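Local coordinates for uncharacterized protein DUF849 (Burkholderia xenovorans LB400, PDB 3E02) that probably cleaves beta-keto acids such as 3-keto-5-aminohexanoate, using a zinc ion bound in a TIM-barrel fold, at residues 9-14 against 253-258; 47-52 against 77-82; 83-88 against 105-110; 259-264 against 274-279. One frame throughout, in Å; residues are numbered along the deposited sequence.

Contact 1. Residues 9-14 against 253-258; sequences IITCAV and NVRVGL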
loop_
_atom_site.group_PDB
_atom_site.type_symbol
_atom_site.label_atom_id
_atom_site.label_comp_id
_atom_site.label_asym_id
_atom_site.label_seq_id
_atom_site.Cartn_x
_atom_site.Cartn_y
_atom_site.Cartn_z
ATOM N N ILE A 9 -6.886 12.453 21.365
ATOM C CA ILE A 9 -8.259 12.459 21.866
ATOM C C ILE A 9 -8.672 11.006 22.075
ATOM O O ILE A 9 -8.665 10.213 21.123
ATOM C CB ILE A 9 -9.250 13.088 20.862
ATOM C CG1 ILE A 9 -8.879 14.548 20.587
ATOM C CG2 ILE A 9 -10.717 12.995 21.391
ATOM C CD1 ILE A 9 -9.746 15.209 19.517
ATOM N N ILE A 10 -9.013 10.660 23.314
ATOM C CA ILE A 10 -9.629 9.375 23.636
ATOM C C ILE A 10 -11.135 9.646 23.665
ATOM O O ILE A 10 -11.610 10.442 24.492
ATOM C CB ILE A 10 -9.232 8.802 25.013
ATOM C CG1 ILE A 10 -7.725 8.503 25.072
ATOM C CG2 ILE A 10 -10.059 7.511 25.308
ATOM C CD1 ILE A 10 -7.234 8.014 26.435
ATOM N N THR A 11 -11.861 9.015 22.747
ATOM C CA THR A 11 -13.311 9.059 22.735
ATOM C C THR A 11 -13.778 7.752 23.377
ATOM O O THR A 11 -13.212 6.683 23.107
ATOM C CB THR A 11 -13.881 9.173 21.323
ATOM O OG1 THR A 11 -13.438 10.396 20.713
ATOM C CG2 THR A 11 -15.446 9.168 21.333
ATOM N N CYS A 12 -14.784 7.838 24.246
ATOM C CA CYS A 12 -15.413 6.644 24.810
ATOM C C CYS A 12 -16.858 6.527 24.326
ATOM O O CYS A 12 -17.690 7.391 24.647
ATOM C CB CYS A 12 -15.396 6.650 26.310
ATOM S SG CYS A 12 -16.155 5.141 26.994
ATOM N N ALA A 13 -17.136 5.468 23.567
ATOM C CA ALA A 13 -18.479 5.136 23.080
ATOM C C ALA A 13 -19.088 4.218 24.147
ATOM O O ALA A 13 -18.804 3.020 24.218
ATOM C CB ALA A 13 -18.423 4.492 21.707
ATOM N N VAL A 14 -19.943 4.809 24.976
ATOM C CA VAL A 14 -20.438 4.197 26.221
ATOM C C VAL A 14 -21.285 2.922 26.124
ATOM O O VAL A 14 -21.105 2.016 26.935
ATOM C CB VAL A 14 -21.187 5.286 27.088
ATOM C CG1 VAL A 14 -21.819 4.697 28.362
ATOM C CG2 VAL A 14 -20.204 6.423 27.457
ATOM N N ASN A 253 -6.034 9.519 16.535
ATOM C CA ASN A 253 -6.800 9.523 17.768
ATOM C C ASN A 253 -7.492 8.169 17.962
ATOM O O ASN A 253 -7.485 7.318 17.060
ATOM C CB ASN A 253 -7.776 10.695 17.732
ATOM C CG ASN A 253 -7.055 12.023 17.576
ATOM O OD1 ASN A 253 -6.525 12.558 18.543
ATOM N ND2 ASN A 253 -7.008 12.543 16.345
ATOM N N VAL A 254 -8.077 7.975 19.142
ATOM C CA VAL A 254 -8.571 6.661 19.535
ATOM C C VAL A 254 -9.981 6.696 20.092
ATOM O O VAL A 254 -10.367 7.633 20.793
ATOM C CB VAL A 254 -7.616 5.984 20.582
ATOM C CG1 VAL A 254 -6.165 5.903 20.040
ATOM C CG2 VAL A 254 -7.639 6.687 21.924
ATOM N N ARG A 255 -10.744 5.666 19.740
ATOM C CA ARG A 255 -12.075 5.442 20.278
ATOM C C ARG A 255 -12.135 4.041 20.880
ATOM O O ARG A 255 -11.805 3.068 20.202
ATOM C CB ARG A 255 -13.143 5.600 19.205
ATOM C CG ARG A 255 -14.497 5.034 19.621
ATOM C CD ARG A 255 -15.623 5.554 18.763
ATOM N NE ARG A 255 -16.724 4.602 18.749
ATOM C CZ ARG A 255 -17.898 4.793 18.163
ATOM N NH1 ARG A 255 -18.222 5.959 17.610
ATOM N NH2 ARG A 255 -18.773 3.804 18.176
ATOM N N VAL A 256 -12.538 3.969 22.149
ATOM C CA VAL A 256 -12.763 2.696 22.853
ATOM C C VAL A 256 -14.165 2.799 23.435
ATOM O O VAL A 256 -14.863 3.793 23.186
ATOM C CB VAL A 256 -11.678 2.389 23.928
ATOM C CG1 VAL A 256 -10.282 2.253 23.268
ATOM C CG2 VAL A 256 -11.670 3.443 25.031
ATOM N N GLY A 257 -14.599 1.749 24.136
ATOM C CA GLY A 257 -15.884 1.714 24.800
ATOM C C GLY A 257 -16.682 0.447 24.576
ATOM O O GLY A 257 -16.449 -0.281 23.598
ATOM N N LEU A 258 -17.616 0.193 25.503
ATOM C CA LEU A 258 -18.489 -0.978 25.452
ATOM C C LEU A 258 -19.417 -1.022 24.239
ATOM O O LEU A 258 -19.946 -2.073 23.915
ATOM C CB LEU A 258 -19.263 -1.168 26.759
ATOM C CG LEU A 258 -18.424 -1.371 28.031
ATOM C CD1 LEU A 258 -19.341 -1.652 29.236
ATOM C CD2 LEU A 258 -17.442 -2.488 27.904
HETATM O O HOH W 1 -11.229 9.921 19.203
#
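Ile10 and Val254 lie side by side and point the same way, with Ile10 CG1 3.6 Å from Val254 CG2. With Val254 CG1 anti to the carbonyl carbon (chi1 -55°), CG2 is left between the backbone N and the carbonyl carbon, on the side of the neighbouring strand. Cys12 and Val256 share this face, and Val277 and Ile280 of helix 273-286 pack on its two valines; compact apolar groups suit the layer between sheet and helix.

Thr11 and Arg255 take the other face. Arg255 runs out extended from CG to NE, and the CB of Ala13 lies over one face of its guanidinium, off toward the rim and 3.4 Å from Arg255 NE. A lone methyl can approach so closely, while NE itself makes a salt bridge to Asp260.

Four backbone bonds join the strands: Ile9 O and Thr11 O accept from Val254 N and Val256 N, and Val254 O and Val256 O accept from Thr11 N and Ala13 N. One step earlier a side chain stands in for the main chain, Asn253 OD1 taking Ile9 N at 2.8 Å in an almost straight bond (175°). Gly257 follows with phi at 133°, backbone angles that call for glycine, and its CA comes 3.3 Å from Ala13 O.

Parallel pairing of the first strand, 10-13, with the last, 253-256, is the closure of an eight-stranded TIM barrel.

Contact 2. Residues 47-52 against 77-82; sequences AMLHLH and ERTDAI. With ZN (zinc ion), chain B.
With CG anti to the backbone N (chi1 -180°), Met48, a selenomethionine here, extends over Ile82, and its CG comes 3.5 Å from Ile82 O. A bend at chi3 then carries the end of the chain away, although SE still touches Ile82 CG2 at 4.0 Å. The two side chains cross at a slant on one face of the sheet. Leu49 turns instead to the outer face: its CG, anti to the carbonyl carbon (chi1 -60°), lies 3.9 Å from Ala81 CB, and Ala41 and Ala42 of helix 31-44 pack on Leu49 and Ala81, where small side chains let the helix lie close.

Ile82 is bound on both its peptide groups. Its N donates to Ala47 O at 2.9 Å, and its O accepts from Leu49 N, the usual offset of parallel strands. Strands 48-54 and 82-85 thereby become neighbours in the TIM barrel, helix 72-78 lying between them in the chain, and Ala297 of helix 294-301 touches both Ala47 and Ile82.

Further along strand 48-54, alternation sends His50 and His52 to the inner face that Met48 occupies. NE2 of His50 and NE2 of His52 each bind the zinc ion at 2.2 Å, while the CD2 of His50 meets the edge of the His52 ring in its plane. Glu259 and three waters complete the zinc shell, one of these waters lying at the edge of the His50 ring.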
loop_
_atom_site.group_PDB
_atom_site.type_symbol
_atom_site.label_atom_id
_atom_site.label_comp_id
_atom_site.label_asym_id
_atom_site.label_seq_id
_atom_site.Cartn_x
_atom_site.Cartn_y
_atom_site.Cartn_z
ATOM N N ALA A 47 -11.662 12.372 26.710
ATOM C CA ALA A 47 -11.962 13.782 26.398
ATOM C C ALA A 47 -13.358 13.954 25.788
ATOM O O ALA A 47 -13.950 15.048 25.887
ATOM C CB ALA A 47 -10.900 14.365 25.434
HETATM N N MSE A 48 -13.869 12.892 25.142
HETATM C CA MSE A 48 -15.168 12.910 24.478
HETATM C C MSE A 48 -15.943 11.613 24.764
HETATM O O MSE A 48 -15.351 10.534 24.839
HETATM C CB MSE A 48 -14.961 13.116 22.965
HETATM C CG MSE A 48 -16.256 13.164 22.142
HETATM SE SE MSE A 48 -16.080 14.152 20.468
HETATM C CE MSE A 48 -14.927 13.017 19.562
ATOM N N LEU A 49 -17.253 11.753 24.951
ATOM C CA LEU A 49 -18.166 10.641 25.200
ATOM C C LEU A 49 -19.142 10.572 24.048
ATOM O O LEU A 49 -19.814 11.571 23.772
ATOM C CB LEU A 49 -18.927 10.866 26.507
ATOM C CG LEU A 49 -18.074 10.984 27.763
ATOM C CD1 LEU A 49 -18.951 11.340 28.950
ATOM C CD2 LEU A 49 -17.291 9.686 28.009
ATOM N N HIS A 50 -19.176 9.426 23.354
ATOM C CA HIS A 50 -20.097 9.172 22.242
ATOM C C HIS A 50 -21.293 8.432 22.865
ATOM O O HIS A 50 -21.140 7.355 23.449
ATOM C CB HIS A 50 -19.408 8.403 21.124
ATOM C CG HIS A 50 -20.336 7.918 20.070
ATOM N ND1 HIS A 50 -20.852 8.730 19.086
ATOM C CD2 HIS A 50 -20.869 6.696 19.869
ATOM C CE1 HIS A 50 -21.654 8.019 18.314
ATOM N NE2 HIS A 50 -21.668 6.778 18.759
ATOM N N LEU A 51 -22.478 9.009 22.710
ATOM C CA LEU A 51 -23.667 8.573 23.438
ATOM C C LEU A 51 -24.875 8.135 22.622
ATOM O O LEU A 51 -25.257 8.814 21.677
ATOM C CB LEU A 51 -24.103 9.740 24.326
ATOM C CG LEU A 51 -23.075 10.253 25.346
ATOM C CD1 LEU A 51 -23.546 11.585 25.952
ATOM C CD2 LEU A 51 -22.799 9.217 26.423
ATOM N N HIS A 52 -25.444 6.992 23.038
ATOM C CA HIS A 52 -26.728 6.454 22.593
ATOM C C HIS A 52 -27.581 6.280 23.848
ATOM O O HIS A 52 -27.053 6.205 24.973
ATOM C CB HIS A 52 -26.600 5.053 21.989
ATOM C CG HIS A 52 -25.866 4.988 20.696
ATOM N ND1 HIS A 52 -26.409 4.410 19.564
ATOM C CD2 HIS A 52 -24.611 5.375 20.360
ATOM C CE1 HIS A 52 -25.522 4.462 18.585
ATOM N NE2 HIS A 52 -24.427 5.039 19.044
ATOM N N GLU A 77 -22.892 18.418 34.172
ATOM C CA GLU A 77 -22.634 18.864 35.539
ATOM C C GLU A 77 -21.481 18.137 36.241
ATOM O O GLU A 77 -20.782 18.773 37.028
ATOM C CB GLU A 77 -23.906 18.684 36.388
ATOM C CG GLU A 77 -23.811 19.221 37.813
ATOM N N ARG A 78 -21.269 16.852 35.909
ATOM C CA ARG A 78 -20.254 16.017 36.570
ATOM C C ARG A 78 -18.933 15.856 35.823
ATOM O O ARG A 78 -17.955 15.395 36.410
ATOM C CB ARG A 78 -20.840 14.651 36.896
ATOM C CG ARG A 78 -21.985 14.708 37.905
ATOM C CD ARG A 78 -22.329 13.313 38.360
ATOM N NE ARG A 78 -21.244 12.757 39.176
ATOM C CZ ARG A 78 -20.936 11.464 39.324
ATOM N NH1 ARG A 78 -21.593 10.489 38.687
ATOM N NH2 ARG A 78 -19.909 11.140 40.107
ATOM N N THR A 79 -18.898 16.213 34.530
ATOM C CA THR A 79 -17.652 16.169 33.756
ATOM C C THR A 79 -17.630 17.279 32.706
ATOM O O THR A 79 -18.675 17.847 32.373
ATOM C CB THR A 79 -17.395 14.762 33.128
ATOM O OG1 THR A 79 -16.225 14.799 32.307
ATOM C CG2 THR A 79 -18.575 14.284 32.291
ATOM N N ASP A 80 -16.421 17.592 32.226
ATOM C CA ASP A 80 -16.272 18.597 31.163
ATOM C C ASP A 80 -16.005 17.910 29.829
ATOM O O ASP A 80 -15.675 18.556 28.865
ATOM C CB ASP A 80 -15.243 19.694 31.502
ATOM C CG ASP A 80 -13.825 19.182 31.644
ATOM O OD1 ASP A 80 -13.641 17.995 31.952
ATOM O OD2 ASP A 80 -12.886 19.999 31.487
ATOM N N ALA A 81 -16.195 16.587 29.755
ATOM C CA ALA A 81 -16.016 15.857 28.497
ATOM C C ALA A 81 -16.972 16.390 27.430
ATOM O O ALA A 81 -18.075 16.855 27.748
ATOM C CB ALA A 81 -16.237 14.336 28.693
ATOM N N ILE A 82 -16.521 16.379 26.179
ATOM C CA ILE A 82 -17.364 16.776 25.046
ATOM C C ILE A 82 -18.419 15.676 24.872
ATOM O O ILE A 82 -18.072 14.503 24.827
ATOM C CB ILE A 82 -16.576 16.871 23.722
ATOM C CG1 ILE A 82 -15.466 17.924 23.805
ATOM C CG2 ILE A 82 -17.529 17.196 22.572
ATOM C CD1 ILE A 82 -14.542 17.948 22.597
HETATM ZN ZN ZN B . -22.538 4.989 17.901
HETATM O O HOH W 2 -23.374 6.303 15.906
HETATM O O HOH W 3 -20.937 4.902 16.087
HETATM O O HOH W 4 -23.372 3.711 16.302
#

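Contact 3. Residues 83-88 against 105-110; sequences LNITTG and ARPEVA
Val109 O is approached by two groups of the neighbouring strand: Ile85 N donates to it at 3.1 Å, and the CA of Asn84 adds a CA-H...O contact at 3.4 Å. The N-H bond is fairly straight (165°), but the donor stands 33° from the carbonyl plane.

Toward the start of the strands the chains part, and waters fill in. One donates to Leu83 O at 2.7 Å and accepts from Glu108 N; a second accepts from Leu83 N and donates to Glu108 OE2 at 2.6 Å. Glutamate suits this place because its carboxylate also takes Arg298 in a salt bridge and Thr303 in a hydrogen bond. Pro107, just after helix 95-105, brings CB and CG of its ring against Ile85 CG1, in the one Ile85 conformer described. Strand 82-85, helix 95-105 and strand 109-113 form a beta-alpha-beta unit of the barrel.

On the inner face Asn84 has CG anti to the backbone N (chi1 169°), and its amide lies across Val109, with CG 3.7 Å from Val109 CG1. Its ND2 donates to Glu170, and its OD1 takes a weak bond from His50 ND1. An amide gripped by Glu170 and, more weakly, meeting His50 is consistent with a second-shell role, steadying the imidazole that binds zinc.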
loop_
_atom_site.group_PDB
_atom_site.type_symbol
_atom_site.label_atom_id
_atom_site.label_comp_id
_atom_site.label_asym_id
_atom_site.label_seq_id
_atom_site.Cartn_x
_atom_site.Cartn_y
_atom_site.Cartn_z
ATOM N N LEU A 83 -19.689 16.057 24.789
ATOM C CA LEU A 83 -20.774 15.088 24.632
ATOM C C LEU A 83 -21.128 15.011 23.154
ATOM O O LEU A 83 -21.586 15.979 22.578
ATOM C CB LEU A 83 -21.959 15.429 25.529
ATOM C CG LEU A 83 -21.576 15.647 27.002
ATOM C CD1 LEU A 83 -22.821 15.870 27.876
ATOM C CD2 LEU A 83 -20.712 14.508 27.566
ATOM N N ASN A 84 -20.866 13.840 22.573
ATOM C CA ASN A 84 -21.060 13.517 21.164
ATOM C C ASN A 84 -22.343 12.664 21.089
ATOM O O ASN A 84 -22.405 11.576 21.701
ATOM C CB ASN A 84 -19.766 12.819 20.685
ATOM C CG ASN A 84 -19.850 12.160 19.326
ATOM O OD1 ASN A 84 -20.904 11.987 18.731
ATOM N ND2 ASN A 84 -18.684 11.753 18.840
ATOM N N ILE A 85 -23.339 13.173 20.349
ATOM C CA ILE A 85 -24.643 12.518 20.185
ATOM C C ILE A 85 -24.723 11.744 18.865
ATOM O O ILE A 85 -24.386 12.271 17.782
ATOM C CB ILE A 85 -25.826 13.541 20.231
ATOM C CG1 ILE A 85 -25.746 14.446 21.473
ATOM C CG2 ILE A 85 -27.185 12.816 20.180
ATOM C CD1 ILE A 85 -25.708 13.707 22.811
ATOM N N THR A 86 -25.186 10.497 18.952
ATOM C CA THR A 86 -25.343 9.672 17.777
ATOM C C THR A 86 -26.498 10.175 16.903
ATOM O O THR A 86 -27.519 10.660 17.410
ATOM C CB THR A 86 -25.620 8.180 18.120
ATOM O OG1 THR A 86 -25.680 7.428 16.903
ATOM C CG2 THR A 86 -26.933 8.002 18.891
ATOM N N THR A 87 -26.272 10.141 15.595
ATOM C CA THR A 87 -27.333 10.329 14.609
ATOM C C THR A 87 -27.517 8.994 13.854
ATOM O O THR A 87 -28.197 8.977 12.847
ATOM C CB THR A 87 -27.050 11.468 13.626
ATOM O OG1 THR A 87 -25.952 11.114 12.794
ATOM C CG2 THR A 87 -26.767 12.780 14.359
ATOM N N GLY A 88 -26.882 7.917 14.341
ATOM C CA GLY A 88 -27.005 6.556 13.815
ATOM C C GLY A 88 -28.118 5.888 14.607
ATOM O O GLY A 88 -29.067 5.361 14.034
ATOM N N ALA A 105 -30.921 18.547 21.565
ATOM C CA ALA A 105 -29.759 18.867 22.410
ATOM C C ALA A 105 -28.820 19.974 21.923
ATOM O O ALA A 105 -28.133 20.585 22.744
ATOM C CB ALA A 105 -28.948 17.614 22.623
ATOM N N ARG A 106 -28.746 20.181 20.608
ATOM C CA ARG A 106 -27.811 21.137 19.991
ATOM C C ARG A 106 -26.398 20.919 20.580
ATOM O O ARG A 106 -25.817 21.828 21.170
ATOM C CB ARG A 106 -28.333 22.573 20.121
ATOM C CG ARG A 106 -29.624 22.807 19.309
ATOM C CD ARG A 106 -30.249 24.168 19.566
ATOM N NE ARG A 106 -29.428 25.288 19.103
ATOM C CZ ARG A 106 -29.543 25.926 17.929
ATOM N NH1 ARG A 106 -30.441 25.567 17.000
ATOM N NH2 ARG A 106 -28.710 26.938 17.663
ATOM N N PRO A 107 -25.843 19.696 20.391
ATOM C CA PRO A 107 -24.561 19.356 20.988
ATOM C C PRO A 107 -23.373 19.978 20.263
ATOM O O PRO A 107 -23.498 20.443 19.133
ATOM C CB PRO A 107 -24.518 17.831 20.843
ATOM C CG PRO A 107 -25.213 17.597 19.558
ATOM C CD PRO A 107 -26.337 18.590 19.546
ATOM N N GLU A 108 -22.224 19.962 20.934
ATOM C CA GLU A 108 -20.974 20.413 20.329
ATOM C C GLU A 108 -20.545 19.482 19.195
ATOM O O GLU A 108 -19.944 19.938 18.206
ATOM C CB GLU A 108 -19.844 20.442 21.349
ATOM C CG GLU A 108 -20.004 21.463 22.434
ATOM C CD GLU A 108 -18.769 21.520 23.274
ATOM O OE1 GLU A 108 -17.857 22.291 22.917
ATOM O OE2 GLU A 108 -18.723 20.786 24.272
ATOM N N VAL A 109 -20.828 18.184 19.366
ATOM C CA VAL A 109 -20.478 17.165 18.391
ATOM C C VAL A 109 -21.620 16.160 18.176
ATOM O O VAL A 109 -22.363 15.841 19.101
ATOM C CB VAL A 109 -19.174 16.408 18.801
ATOM C CG1 VAL A 109 -18.810 15.326 17.773
ATOM C CG2 VAL A 109 -18.004 17.396 18.990
ATOM N N ALA A 110 -21.792 15.744 16.924
ATOM C CA ALA A 110 -22.721 14.670 16.562
ATOM C C ALA A 110 -22.022 13.735 15.600
ATOM O O ALA A 110 -21.190 14.183 14.803
ATOM C CB ALA A 110 -24.004 15.229 15.930
HETATM O O HOH W 5 -22.296 18.473 23.415
HETATM O O HOH W 6 -20.335 18.954 25.204
#

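Contact 4. Residues 259-264 against 274-279; sequences EDSLYS and AEQVRK. With ZN (zinc ion), chain B; EDO (1,2-ethanediol), chain L; EDO (1,2-ethanediol), chain D; EDO (1,2-ethanediol), chain F.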
loop_
_atom_site.group_PDB
_atom_site.type_symbol
_atom_site.label_atom_id
_atom_site.label_comp_id
_atom_site.label_asym_id
_atom_site.label_seq_id
_atom_site.Cartn_x
_atom_site.Cartn_y
_atom_site.Cartn_z
ATOM N N GLU A 259 -19.638 0.120 23.591
ATOM C CA GLU A 259 -20.348 0.141 22.307
ATOM C C GLU A 259 -19.667 -0.728 21.238
ATOM O O GLU A 259 -20.356 -1.373 20.452
ATOM C CB GLU A 259 -20.439 1.568 21.779
ATOM C CG GLU A 259 -20.880 1.682 20.313
ATOM C CD GLU A 259 -21.455 3.003 19.917
ATOM O OE1 GLU A 259 -21.658 3.879 20.763
ATOM O OE2 GLU A 259 -21.767 3.095 18.727
ATOM N N ASP A 260 -18.332 -0.725 21.241
ATOM C CA ASP A 260 -17.500 -1.355 20.206
ATOM C C ASP A 260 -16.956 -2.711 20.581
ATOM O O ASP A 260 -16.815 -3.573 19.713
ATOM C CB ASP A 260 -16.308 -0.432 19.868
ATOM C CG ASP A 260 -16.729 0.928 19.368
ATOM O OD1 ASP A 260 -17.838 1.057 18.847
ATOM O OD2 ASP A 260 -15.948 1.891 19.498
ATOM N N SER A 261 -16.609 -2.879 21.854
ATOM C CA SER A 261 -16.159 -4.167 22.374
ATOM C C SER A 261 -16.625 -4.363 23.802
ATOM O O SER A 261 -16.430 -3.490 24.630
ATOM C CB SER A 261 -14.644 -4.262 22.379
ATOM O OG SER A 261 -14.259 -5.513 22.919
ATOM N N LEU A 262 -17.166 -5.539 24.105
ATOM C CA LEU A 262 -17.577 -5.862 25.475
ATOM C C LEU A 262 -16.439 -6.399 26.357
ATOM O O LEU A 262 -16.674 -6.730 27.518
ATOM C CB LEU A 262 -18.722 -6.875 25.438
ATOM C CG LEU A 262 -20.021 -6.405 24.797
ATOM C CD1 LEU A 262 -20.990 -7.590 24.669
ATOM C CD2 LEU A 262 -20.629 -5.254 25.599
ATOM N N TYR A 263 -15.216 -6.447 25.826
ATOM C CA TYR A 263 -14.073 -7.095 26.477
ATOM C C TYR A 263 -12.973 -6.138 26.902
ATOM O O TYR A 263 -12.682 -5.167 26.187
ATOM C CB TYR A 263 -13.532 -8.181 25.515
ATOM C CG TYR A 263 -14.617 -9.203 25.247
ATOM C CD1 TYR A 263 -14.847 -10.237 26.144
ATOM C CD2 TYR A 263 -15.493 -9.065 24.152
ATOM C CE1 TYR A 263 -15.913 -11.155 25.961
ATOM C CE2 TYR A 263 -16.560 -9.973 23.952
ATOM C CZ TYR A 263 -16.762 -11.012 24.868
ATOM O OH TYR A 263 -17.788 -11.910 24.692
ATOM N N SER A 264 -12.393 -6.394 28.077
ATOM C CA SER A 264 -11.222 -5.638 28.579
ATOM C C SER A 264 -9.925 -6.182 27.985
ATOM O O SER A 264 -8.932 -5.464 27.829
ATOM C CB SER A 264 -11.154 -5.692 30.109
ATOM O OG SER A 264 -11.110 -7.030 30.605
ATOM N N ALA A 274 -14.417 2.487 31.741
ATOM C CA ALA A 274 -13.172 2.977 32.354
ATOM C C ALA A 274 -12.004 2.010 32.200
ATOM O O ALA A 274 -10.888 2.466 32.051
ATOM C CB ALA A 274 -13.380 3.323 33.825
ATOM N N GLU A 275 -12.250 0.696 32.228
ATOM C CA GLU A 275 -11.171 -0.279 32.018
ATOM C C GLU A 275 -10.473 -0.116 30.677
ATOM O O GLU A 275 -9.242 -0.150 30.607
ATOM C CB GLU A 275 -11.657 -1.717 32.140
ATOM C CG GLU A 275 -12.028 -2.101 33.526
ATOM C CD GLU A 275 -12.346 -3.589 33.638
ATOM O OE1 GLU A 275 -13.146 -4.087 32.830
ATOM O OE2 GLU A 275 -11.782 -4.252 34.531
ATOM N N GLN A 276 -11.262 0.051 29.620
ATOM C CA GLN A 276 -10.713 0.240 28.272
ATOM C C GLN A 276 -10.009 1.583 28.123
ATOM O O GLN A 276 -8.962 1.653 27.482
ATOM C CB GLN A 276 -11.809 0.096 27.227
ATOM C CG GLN A 276 -12.389 -1.341 27.153
ATOM C CD GLN A 276 -13.581 -1.436 26.201
ATOM O OE1 GLN A 276 -14.040 -0.426 25.698
ATOM N NE2 GLN A 276 -14.076 -2.645 25.957
ATOM N N VAL A 277 -10.583 2.644 28.700
ATOM C CA VAL A 277 -9.962 3.981 28.656
ATOM C C VAL A 277 -8.605 3.913 29.372
ATOM O O VAL A 277 -7.581 4.350 28.817
ATOM C CB VAL A 277 -10.886 5.086 29.261
ATOM C CG1 VAL A 277 -10.159 6.470 29.312
ATOM C CG2 VAL A 277 -12.187 5.194 28.463
ATOM N N ARG A 278 -8.585 3.302 30.559
ATOM C CA ARG A 278 -7.331 3.139 31.305
ATOM C C ARG A 278 -6.291 2.365 30.500
ATOM O O ARG A 278 -5.116 2.779 30.453
ATOM C CB ARG A 278 -7.551 2.473 32.674
ATOM C CG ARG A 278 -8.178 3.411 33.696
ATOM C CD ARG A 278 -8.019 2.905 35.092
ATOM N NE ARG A 278 -8.761 1.675 35.343
ATOM C CZ ARG A 278 -10.065 1.597 35.643
ATOM N NH1 ARG A 278 -10.843 2.670 35.758
ATOM N NH2 ARG A 278 -10.604 0.401 35.849
ATOM N N LYS A 279 -6.723 1.292 29.829
ATOM C CA LYS A 279 -5.795 0.471 29.032
ATOM C C LYS A 279 -5.153 1.233 27.874
ATOM O O LYS A 279 -3.923 1.216 27.737
ATOM C CB LYS A 279 -6.443 -0.827 28.526
ATOM C CG LYS A 279 -5.517 -1.639 27.611
ATOM C CD LYS A 279 -6.038 -3.023 27.291
ATOM C CE LYS A 279 -5.851 -3.984 28.424
ATOM N NZ LYS A 279 -6.066 -5.403 28.023
HETATM ZN ZN ZN B . -22.538 4.989 17.901
HETATM C C1 EDO L . -7.682 -2.231 34.831
HETATM O O1 EDO L . -8.734 -2.319 35.809
HETATM C C2 EDO L . -7.926 -1.028 33.920
HETATM O O2 EDO L . -7.730 -1.254 32.518
HETATM C C1 EDO D . -20.016 0.273 16.531
HETATM O O1 EDO D . -18.944 -0.623 16.853
HETATM C C2 EDO D . -19.824 0.795 15.111
HETATM O O2 EDO D . -21.031 1.410 14.641
HETATM C C1 EDO F . -20.416 -10.506 21.455
HETATM O O1 EDO F . -19.090 -11.020 21.587
HETATM C C2 EDO F . -20.919 -10.753 20.039
HETATM O O2 EDO F . -20.705 -9.585 19.236
HETATM O O HOH W 7 -12.476 -6.903 32.921
HETATM O O HOH W 2 -23.374 6.303 15.906
HETATM O O HOH W 3 -20.937 4.902 16.087
HETATM O O HOH W 4 -23.372 3.711 16.302
#
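Gln276 NE2 donates to Ser261 O at 2.8 Å and to Tyr263 O at 2.9 Å, and such hydrogen bonds from helix side chains to backbone carbonyls carry most of the contact. The glutamine reaches the loop by extending beyond CG. NE2 stands well above both carbonyl planes, 46° and 51° out, rather than on a lone pair; its two N-H groups hold two carbonyls of the loop. Glutamine suits the place, for its OE1 can also accept a weak bond from Gly257 N. Lys279 bends at chi3 (-77°) to bring NZ to Ser264 O at 2.9 Å; the same NZ donates to the carbonyl O of Glu286 in a second subunit.

A water supplies the bridged link. Ser264 OG donates to it at 2.7 Å, and it donates in turn to Glu275 OE1, which also accepts from Thr271 N. Within the loop, Ser261 OG accepts from Tyr263 N at 3.2 Å, closing an ST turn.

Metal and charge dominate the other end. Glu259 extends beyond CG and binds the zinc ion through OE2 at 2.2 Å, joining His50 and His52. Next to it Asp260, with OD2 engaged by Arg255, accepts at OD1 from O1 of an ethanediol (chain D) at 2.8 Å, probably from the crystallisation liquor and lying near the metal site.

The loop is thus tied to helix 273-286 while it carries a metal ligand just beyond the C-terminal end of the last barrel strand, the end of the barrel where TIM-barrel enzymes have their active sites.

In the fold
Contacts 1, 2 and 3 lie round one barrel sheet: strand 253-256 pairs with 10-13, then come 48-54, 82-85 and 109-113. Along the chain, contact 1 closes a long loop that encloses contacts 2 and 3 in turn, and contact 4 follows after it. Centres of contacts 1 and 4 are about 8 Å apart, those of 2 and 3 about 10 Å, while contacts 3 and 4 stand about 21 Å apart on opposite sides of the chain's centre. The zinc ion is where distant parts meet, since contact 2 gives two ligands and contact 4 the third. Barrel closure in contact 1 therefore brings ligands over 200 residues apart in sequence to one metal.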